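Local coordinates for p1 (Rice yellow mottle virus, PDB 6TY2), which suppresses RNA silencing and probably aids viral spread, this chain being its C-terminal zinc-binding part, at residues A[10-13]-A[14-17]. Numbering follows the deposited sequence.
Sequences ERNA and EISA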
loop_
_atom_site.group_PDB
_atom_site.type_symbol
_atom_site.label_atom_id
_atom_site.label_comp_id
_atom_site.label_asym_id
_atom_site.label_seq_id
_atom_site.Cartn_x
_atom_site.Cartn_y
_atom_site.Cartn_z
ATOM N N GLU A 10 10.664 8.953 8.642
ATOM C CA GLU A 10 9.561 8.543 9.494
ATOM C C GLU A 10 9.027 7.182 9.049
ATOM O O GLU A 10 8.725 6.329 9.879
ATOM C CB GLU A 10 8.418 9.570 9.493
ATOM C CG GLU A 10 8.798 11.042 9.317
ATOM C CD GLU A 10 9.639 11.641 10.447
ATOM O OE1 GLU A 10 9.209 11.579 11.626
ATOM O OE2 GLU A 10 10.724 12.204 10.145
ATOM N N ARG A 11 8.906 6.976 7.747
ATOM C CA ARG A 11 8.459 5.678 7.262
ATOM C C ARG A 11 9.489 4.580 7.559
ATOM O O ARG A 11 9.123 3.475 7.947
ATOM C CB ARG A 11 8.160 5.725 5.767
ATOM C CG ARG A 11 7.567 4.428 5.260
ATOM C CD ARG A 11 6.406 4.704 4.335
ATOM N NE ARG A 11 6.034 3.513 3.574
ATOM C CZ ARG A 11 5.151 2.614 3.992
ATOM N NH1 ARG A 11 4.561 2.764 5.177
ATOM N NH2 ARG A 11 4.861 1.561 3.230
ATOM N N ASN A 12 10.770 4.897 7.414
ATOM C CA ASN A 12 11.814 3.927 7.689
ATOM C C ASN A 12 11.866 3.578 9.162
ATOM O O ASN A 12 12.074 2.433 9.510
ATOM C CB ASN A 12 13.178 4.434 7.210
ATOM C CG ASN A 12 13.361 4.251 5.722
ATOM O OD1 ASN A 12 12.581 3.547 5.084
ATOM N ND2 ASN A 12 14.380 4.886 5.158
ATOM N N ALA A 13 11.641 4.558 10.025
ATOM C CA ALA A 13 11.559 4.277 11.455
ATOM C C ALA A 13 10.483 3.228 11.714
ATOM O O ALA A 13 10.669 2.305 12.498
ATOM C CB ALA A 13 11.267 5.560 12.238
ATOM N N GLU A 14 9.356 3.366 11.030
ATOM C CA GLU A 14 8.215 2.494 11.263
ATOM C C GLU A 14 8.450 1.112 10.670
ATOM O O GLU A 14 7.968 0.107 11.204
ATOM C CB GLU A 14 6.948 3.123 10.682
ATOM C CG GLU A 14 5.681 2.319 10.905
ATOM C CD GLU A 14 5.377 2.039 12.379
ATOM O OE1 GLU A 14 5.775 2.838 13.271
ATOM O OE2 GLU A 14 4.723 1.002 12.637
ATOM N N ILE A 15 9.193 1.068 9.568
ATOM C CA ILE A 15 9.608 -0.190 8.947
ATOM C C ILE A 15 10.492 -0.962 9.906
ATOM O O ILE A 15 10.315 -2.164 10.098
ATOM C CB ILE A 15 10.386 0.058 7.635
ATOM C CG1 ILE A 15 9.479 0.645 6.550
ATOM C CG2 ILE A 15 11.094 -1.202 7.169
ATOM C CD1 ILE A 15 8.215 -0.137 6.341
ATOM N N SER A 16 11.443 -0.250 10.515
ATOM C CA SER A 16 12.338 -0.820 11.519
ATOM C C SER A 16 11.558 -1.484 12.634
ATOM O O SER A 16 11.892 -2.588 13.068
ATOM C CB SER A 16 13.242 0.256 12.127
ATOM O OG SER A 16 14.332 0.570 11.276
ATOM N N ALA A 17 10.529 -0.787 13.105
ATOM C CA ALA A 17 9.764 -1.245 14.258
ATOM C C ALA A 17 8.991 -2.500 13.922
ATOM O O ALA A 17 8.951 -3.432 14.719
ATOM C CB ALA A 17 8.818 -0.150 14.739
#
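I15 N donates to R11 O across 2.9 Å, one of four successive i to i+4 bonds that define residues 10-17 as regular alpha-helix within helix 3-24, the long helix of this C-terminal zinc finger. The next rung is equally short and straighter: S16 N lies 2.9 Å from N12 O, with an N-H...O angle of 166°. E14 N to E10 O and A17 N to A13 O, each 3.2 Å, are longer and more bent.

Side-chain carbons settle against the same carbonyls. With CG1 beside its backbone N and anti to its carbonyl carbon (chi1 -68°), I15 brings CG1 to 3.2 Å from R11 O, so a methylene presses on an oxygen already engaged by I15 N. The aliphatic part of R11 meets the same branch only loosely, its CG 4.4 Å from I15 CG1. At the next residue, S16 OG also sits beside its own backbone N and reaches toward N12 O, where any bond is weak; its firmer hydrogen-bond partner is Y33 OH.

Farther out, I15, the buried residue of these eight, packs on L31 and Y33, which identifies the face turned toward the irregular chain after the helix. N12 OD1 accepts from L34 N, while R11 NH2 forms a salt bridge with D40, the neighbour in sequence of zinc ligand C39. H8, another zinc ligand, precedes N12 by one turn, and the R11 side chain comes within about 8 Å of the zinc ion. The R11-D40 salt bridge thus joins the helix to the segment that carries C39, and I15, N12 and S16 join it to the chain around residues 31-34. On the more exposed flank, E14 CB rests 3.5 Å from R11 O.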